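Thymidylate synthase (Enterobacteria phage T4, PDB 1TIS) catalyses the methylation of dUMP to dTMP, using 5,10-methylenetetrahydrofolate and releasing dihydrofolate, and works as a homodimer in dTTP biosynthesis. Local coordinates at residues N134-I139 and Q161-N166; Y168-W173 and P206-F211. All blocks are in the same frame, centred on the assembly; numbering follows the deposited sequence.

Contact 1 (N134-I139 and Q161-N166). With PO4 (phosphate ion), chain B.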
loop_
_atom_site.group_PDB
_atom_site.type_symbol
_atom_site.label_atom_id
_atom_site.label_comp_id
_atom_site.label_asym_id
_atom_site.label_seq_id
_atom_site.Cartn_x
_atom_site.Cartn_y
_atom_site.Cartn_z
ATOM N N ASN A 134 -7.157 -16.667 8.921
ATOM C CA ASN A 134 -6.129 -16.784 7.911
ATOM C C ASN A 134 -6.634 -16.391 6.505
ATOM O O ASN A 134 -6.183 -16.919 5.477
ATOM C CB ASN A 134 -5.552 -18.242 7.990
ATOM C CG ASN A 134 -4.374 -18.439 8.990
ATOM O OD1 ASN A 134 -4.489 -18.953 10.113
ATOM N ND2 ASN A 134 -3.160 -18.064 8.623
ATOM N N ASP A 135 -7.585 -15.431 6.440
ATOM C CA ASP A 135 -8.059 -14.784 5.213
ATOM C C ASP A 135 -6.997 -13.762 4.860
ATOM O O ASP A 135 -6.241 -13.355 5.750
ATOM C CB ASP A 135 -9.385 -14.034 5.425
ATOM C CG ASP A 135 -9.932 -13.170 4.279
ATOM O OD1 ASP A 135 -9.992 -13.624 3.145
ATOM O OD2 ASP A 135 -10.302 -12.025 4.508
ATOM N N ARG A 136 -6.906 -13.347 3.578
ATOM C CA ARG A 136 -5.956 -12.302 3.157
ATOM C C ARG A 136 -6.601 -10.927 2.866
ATOM O O ARG A 136 -5.960 -9.893 3.017
ATOM C CB ARG A 136 -5.164 -12.787 1.915
ATOM C CG ARG A 136 -4.403 -14.106 2.124
ATOM C CD ARG A 136 -3.518 -14.212 3.409
ATOM N NE ARG A 136 -3.283 -15.602 3.850
ATOM C CZ ARG A 136 -2.715 -15.954 5.025
ATOM N NH1 ARG A 136 -2.280 -15.060 5.923
ATOM N NH2 ARG A 136 -2.561 -17.252 5.302
ATOM N N ARG A 137 -7.891 -10.837 2.533
ATOM C CA ARG A 137 -8.599 -9.601 2.229
ATOM C C ARG A 137 -8.871 -8.745 3.475
ATOM O O ARG A 137 -9.940 -8.118 3.533
ATOM C CB ARG A 137 -9.926 -10.008 1.513
ATOM C CG ARG A 137 -9.682 -10.795 0.239
ATOM C CD ARG A 137 -10.696 -11.851 -0.229
ATOM N NE ARG A 137 -10.117 -12.540 -1.403
ATOM C CZ ARG A 137 -10.662 -13.539 -2.131
ATOM N NH1 ARG A 137 -11.873 -14.068 -1.884
ATOM N NH2 ARG A 137 -9.963 -13.998 -3.172
ATOM N N GLN A 138 -8.050 -8.582 4.515
ATOM C CA GLN A 138 -8.546 -7.869 5.705
ATOM C C GLN A 138 -7.818 -6.565 5.891
ATOM O O GLN A 138 -7.048 -6.333 6.826
ATOM C CB GLN A 138 -8.424 -8.816 6.934
ATOM C CG GLN A 138 -7.184 -9.692 7.188
ATOM C CD GLN A 138 -7.355 -10.760 8.282
ATOM O OE1 GLN A 138 -8.421 -10.864 8.894
ATOM N NE2 GLN A 138 -6.394 -11.626 8.603
ATOM N N ILE A 139 -8.235 -5.752 4.918
ATOM C CA ILE A 139 -7.638 -4.466 4.485
ATOM C C ILE A 139 -8.461 -3.204 4.797
ATOM O O ILE A 139 -9.676 -3.359 4.644
ATOM C CB ILE A 139 -7.418 -4.552 2.946
ATOM C CG1 ILE A 139 -6.667 -5.801 2.601
ATOM C CG2 ILE A 139 -6.653 -3.355 2.446
ATOM C CD1 ILE A 139 -6.248 -5.816 1.137
ATOM N N GLN A 161 -3.093 -3.703 5.962
ATOM C CA GLN A 161 -3.372 -5.117 5.801
ATOM C C GLN A 161 -3.136 -5.701 7.184
ATOM O O GLN A 161 -2.207 -5.274 7.876
ATOM C CB GLN A 161 -2.368 -5.704 4.814
ATOM C CG GLN A 161 -2.742 -6.414 3.528
ATOM C CD GLN A 161 -3.218 -7.837 3.730
ATOM O OE1 GLN A 161 -3.819 -8.190 4.746
ATOM N NE2 GLN A 161 -2.970 -8.744 2.804
ATOM N N PHE A 162 -3.934 -6.655 7.624
ATOM C CA PHE A 162 -3.691 -7.373 8.864
ATOM C C PHE A 162 -3.386 -8.792 8.446
ATOM O O PHE A 162 -3.967 -9.282 7.478
ATOM C CB PHE A 162 -4.870 -7.533 9.781
ATOM C CG PHE A 162 -5.359 -6.329 10.547
ATOM C CD1 PHE A 162 -4.636 -5.832 11.630
ATOM C CD2 PHE A 162 -6.557 -5.768 10.184
ATOM C CE1 PHE A 162 -5.113 -4.753 12.368
ATOM C CE2 PHE A 162 -7.013 -4.694 10.932
ATOM C CZ PHE A 162 -6.308 -4.182 12.019
ATOM N N ASN A 163 -2.559 -9.496 9.215
ATOM C CA ASN A 163 -2.174 -10.888 8.950
ATOM C C ASN A 163 -2.312 -11.586 10.287
ATOM O O ASN A 163 -1.979 -10.982 11.317
ATOM C CB ASN A 163 -0.727 -10.999 8.532
ATOM C CG ASN A 163 -0.465 -11.968 7.401
ATOM O OD1 ASN A 163 -0.735 -11.677 6.239
ATOM N ND2 ASN A 163 0.148 -13.113 7.647
ATOM N N VAL A 164 -2.822 -12.804 10.346
ATOM C CA VAL A 164 -2.926 -13.552 11.602
ATOM C C VAL A 164 -1.877 -14.694 11.594
ATOM O O VAL A 164 -1.927 -15.543 10.687
ATOM C CB VAL A 164 -4.382 -14.079 11.705
ATOM C CG1 VAL A 164 -4.558 -14.764 13.044
ATOM C CG2 VAL A 164 -5.382 -12.941 11.550
ATOM N N ARG A 165 -0.866 -14.658 12.511
ATOM C CA ARG A 165 0.199 -15.672 12.624
ATOM C C ARG A 165 -0.322 -17.008 13.159
ATOM O O ARG A 165 -1.067 -17.699 12.467
ATOM C CB ARG A 165 1.317 -15.155 13.530
ATOM C CG ARG A 165 2.220 -14.316 12.654
ATOM C CD ARG A 165 3.686 -14.205 13.062
ATOM N NE ARG A 165 3.873 -13.764 14.440
ATOM C CZ ARG A 165 5.059 -13.377 14.934
ATOM N NH1 ARG A 165 6.143 -13.381 14.164
ATOM N NH2 ARG A 165 5.181 -12.980 16.211
ATOM N N ASN A 166 0.083 -17.549 14.299
ATOM C CA ASN A 166 -0.715 -18.615 14.866
ATOM C C ASN A 166 -0.643 -17.995 16.227
ATOM O O ASN A 166 0.291 -18.219 17.003
ATOM C CB ASN A 166 -0.059 -20.021 14.905
ATOM C CG ASN A 166 -0.977 -21.248 14.720
ATOM O OD1 ASN A 166 -0.482 -22.346 14.455
ATOM N ND2 ASN A 166 -2.309 -21.236 14.772
HETATM P P PO4 B . -6.823 -14.374 -2.117
HETATM O O1 PO4 B . -7.716 -15.713 -2.145
HETATM O O2 PO4 B . -5.407 -14.830 -2.125
HETATM O O3 PO4 B . -7.250 -13.722 -0.850
HETATM O O4 PO4 B . -7.271 -13.737 -3.366
HETATM O O HOH W 1 -4.427 -13.465 7.958
#

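Contact 2 (Y168-W173 and P206-F211)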
loop_
_atom_site.group_PDB
_atom_site.type_symbol
_atom_site.label_atom_id
_atom_site.label_comp_id
_atom_site.label_asym_id
_atom_site.label_seq_id
_atom_site.Cartn_x
_atom_site.Cartn_y
_atom_site.Cartn_z
ATOM N N TYR A 168 -0.720 -14.439 16.603
ATOM C CA TYR A 168 -0.335 -13.044 16.596
ATOM C C TYR A 168 -1.118 -12.325 15.482
ATOM O O TYR A 168 -1.680 -12.926 14.548
ATOM C CB TYR A 168 1.165 -12.933 16.387
ATOM C CG TYR A 168 2.026 -13.617 17.443
ATOM C CD1 TYR A 168 2.364 -14.945 17.262
ATOM C CD2 TYR A 168 2.571 -12.923 18.511
ATOM C CE1 TYR A 168 3.248 -15.585 18.113
ATOM C CE2 TYR A 168 3.463 -13.558 19.364
ATOM C CZ TYR A 168 3.807 -14.892 19.161
ATOM O OH TYR A 168 4.765 -15.540 19.951
ATOM N N LEU A 169 -1.245 -11.028 15.681
ATOM C CA LEU A 169 -1.940 -10.167 14.756
ATOM C C LEU A 169 -0.860 -9.291 14.199
ATOM O O LEU A 169 0.011 -8.852 14.950
ATOM C CB LEU A 169 -2.937 -9.307 15.476
ATOM C CG LEU A 169 -3.714 -8.312 14.682
ATOM C CD1 LEU A 169 -4.588 -9.020 13.654
ATOM C CD2 LEU A 169 -4.518 -7.498 15.654
ATOM N N ASP A 170 -0.859 -9.001 12.924
ATOM C CA ASP A 170 0.198 -8.174 12.402
ATOM C C ASP A 170 -0.473 -7.040 11.647
ATOM O O ASP A 170 -1.547 -7.315 11.089
ATOM C CB ASP A 170 1.073 -9.007 11.470
ATOM C CG ASP A 170 1.664 -10.310 12.023
ATOM O OD1 ASP A 170 2.038 -10.388 13.195
ATOM O OD2 ASP A 170 1.766 -11.256 11.246
ATOM N N LEU A 171 0.045 -5.801 11.622
ATOM C CA LEU A 171 -0.584 -4.766 10.832
ATOM C C LEU A 171 0.471 -4.150 9.951
ATOM O O LEU A 171 1.623 -4.037 10.366
ATOM C CB LEU A 171 -1.179 -3.637 11.690
ATOM C CG LEU A 171 -1.976 -2.531 10.937
ATOM C CD1 LEU A 171 -3.004 -1.990 11.890
ATOM C CD2 LEU A 171 -1.101 -1.394 10.440
ATOM N N GLN A 172 0.137 -3.671 8.760
ATOM C CA GLN A 172 1.093 -2.974 7.898
ATOM C C GLN A 172 0.456 -1.766 7.201
ATOM O O GLN A 172 -0.502 -1.903 6.458
ATOM C CB GLN A 172 1.646 -3.964 6.855
ATOM C CG GLN A 172 2.379 -3.234 5.770
ATOM C CD GLN A 172 3.013 -4.167 4.804
ATOM O OE1 GLN A 172 4.206 -4.034 4.608
ATOM N NE2 GLN A 172 2.359 -5.139 4.201
ATOM N N TRP A 173 0.976 -0.583 7.355
ATOM C CA TRP A 173 0.409 0.593 6.729
ATOM C C TRP A 173 1.222 0.984 5.536
ATOM O O TRP A 173 2.405 0.603 5.393
ATOM C CB TRP A 173 0.340 1.828 7.683
ATOM C CG TRP A 173 1.361 1.943 8.804
ATOM C CD1 TRP A 173 1.716 0.925 9.680
ATOM C CD2 TRP A 173 2.085 3.051 9.032
ATOM N NE1 TRP A 173 2.681 1.384 10.445
ATOM C CE2 TRP A 173 2.923 2.648 10.081
ATOM C CE3 TRP A 173 2.113 4.288 8.465
ATOM C CZ2 TRP A 173 3.855 3.489 10.619
ATOM C CZ3 TRP A 173 3.050 5.138 9.003
ATOM C CH2 TRP A 173 3.902 4.747 10.052
ATOM N N PRO A 206 -0.687 -9.361 20.175
ATOM C CA PRO A 206 -0.122 -8.402 19.242
ATOM C C PRO A 206 1.227 -8.923 18.719
ATOM O O PRO A 206 2.071 -9.441 19.457
ATOM C CB PRO A 206 -0.084 -7.136 20.080
ATOM C CG PRO A 206 -0.145 -7.592 21.528
ATOM C CD PRO A 206 -1.097 -8.760 21.443
ATOM N N GLY A 207 1.408 -8.865 17.405
ATOM C CA GLY A 207 2.568 -9.429 16.761
ATOM C C GLY A 207 3.476 -8.410 16.182
ATOM O O GLY A 207 4.043 -7.628 16.921
ATOM N N ASP A 208 3.646 -8.368 14.890
ATOM C CA ASP A 208 4.662 -7.499 14.340
ATOM C C ASP A 208 4.021 -6.298 13.703
ATOM O O ASP A 208 2.857 -6.404 13.279
ATOM C CB ASP A 208 5.466 -8.218 13.283
ATOM C CG ASP A 208 6.300 -9.413 13.736
ATOM O OD1 ASP A 208 6.088 -9.976 14.822
ATOM O OD2 ASP A 208 7.176 -9.787 12.961
ATOM N N LEU A 209 4.773 -5.194 13.571
ATOM C CA LEU A 209 4.272 -3.960 12.987
ATOM C C LEU A 209 5.150 -3.648 11.804
ATOM O O LEU A 209 6.336 -3.494 12.047
ATOM C CB LEU A 209 4.340 -2.841 14.012
ATOM C CG LEU A 209 3.702 -1.526 13.676
ATOM C CD1 LEU A 209 2.189 -1.639 13.557
ATOM C CD2 LEU A 209 4.084 -0.547 14.778
ATOM N N ILE A 210 4.671 -3.538 10.557
ATOM C CA ILE A 210 5.492 -3.299 9.367
ATOM C C ILE A 210 5.036 -2.021 8.734
ATOM O O ILE A 210 3.851 -1.748 8.744
ATOM C CB ILE A 210 5.315 -4.410 8.352
ATOM C CG1 ILE A 210 5.368 -5.775 8.983
ATOM C CG2 ILE A 210 6.456 -4.349 7.381
ATOM C CD1 ILE A 210 4.898 -6.785 7.922
ATOM N N PHE A 211 5.873 -1.232 8.103
ATOM C CA PHE A 211 5.467 0.069 7.575
ATOM C C PHE A 211 6.003 0.205 6.170
ATOM O O PHE A 211 7.231 0.055 6.039
ATOM C CB PHE A 211 6.036 1.207 8.458
ATOM C CG PHE A 211 6.377 2.521 7.761
ATOM C CD1 PHE A 211 5.392 3.388 7.344
ATOM C CD2 PHE A 211 7.696 2.839 7.536
ATOM C CE1 PHE A 211 5.725 4.565 6.701
ATOM C CE2 PHE A 211 8.029 4.013 6.894
ATOM C CZ PHE A 211 7.043 4.883 6.475
#

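Contact 1 (N134-I139 and Q161-N166)
Three bonds grip the oxygen of a water lodged between the segments. It donates to D135 O at 2.9 Å, accepts from V164 N at 3.0 Å, and takes a weak third bond from Q138 NE2. The Q138 chain starts with CG wedged between the backbone N and C (chi1 43°) and then runs extended. That course carries CG past F162 O at 3.3 Å and sets NE2 against V164 CG2 at 3.4 Å. NE2 also makes a weak bond to P133 O, and the amide stands almost perpendicular to the F162 ring. The backbones are joined where F162 N donates to Q138 O at 3.2 Å, approaching from above the carbonyl plane. R136 brings NH1 beside the N163 amide, while N134 O lies over one face of its guanidinium. R137 turns away, and its NH2 donates to phosphate O4 at 2.7 Å. R176 of the second subunit bonds the same phosphate, probably a crystallisation ion, consistent with a dUMP-binding role for R137 and R176. The contact sets the loop following helix 121-131 alongside strand 157-164, with I129 of the helix packed on F162 and V164, and strand 168-179 beyond.

Contact 2 (Y168-W173 and P206-F211)
W173 leaves its strand through CB on the sheet face that also carries L171, L209 and F211. Beyond CB the indole bends back over the partner strand: CD1 comes to 3.5 Å from I210 O, and NE1 and CE2 lie beneath F211 CB. That CB sits over the five-membered ring in a CH-pi contact, 4.1 Å from its centroid. At the far end of the indole, CZ3 and CH2 lie under F211 CD1, with CZ3 to CD1 at 3.4 Å. The planes of the two aromatic side chains are inclined by 45°, an oblique packing. On the other face Q172 extends its chain along I210, OE1 touching CG2, and its NE2 donates to G213 O of the second subunit. Backbone bonds run G207 N to L169 O at 2.8 Å and I210 N to L171 O at 3.1 Å, with weak ones from L171 N to D208 O and from W173 N to I210 O. Between L169 and L171 the register slips by one residue, a beta bulge. There D170 OD1 accepts D208 N at 3.1 Å in a nearly straight bond (170°), beside G207, which has no side chain to crowd it. A beta-alpha-beta crossover of the thymidylate synthase fold leaves this parallel pair side by side: strand 168-179, helix 184-202, strand 205-219. The helix's N187, which probably contributes to the dUMP site, packs against W173.

How the contacts relate
From the N terminus, the chain finishes helix 121-131 and enters 134-139. That opens contact 1, which closes 21 residues later when strand 157-164 comes back alongside the loop. The chain then turns straight into strand 168-179, which opens contact 2; that one closes 32 residues later, after helix 184-202, when 206-211 comes in. The two contacts therefore follow in series, neither nested nor crossed. They are joined edge to edge through the antiparallel pairing of strands 157-164 and 168-179, where N163 O probably accepts D170 N at 2.8 Å and Q161 O probably accepts Q172 N. Together they run from the arginine-bearing loop across three successive strands of one sheet, and both touch the second subunit.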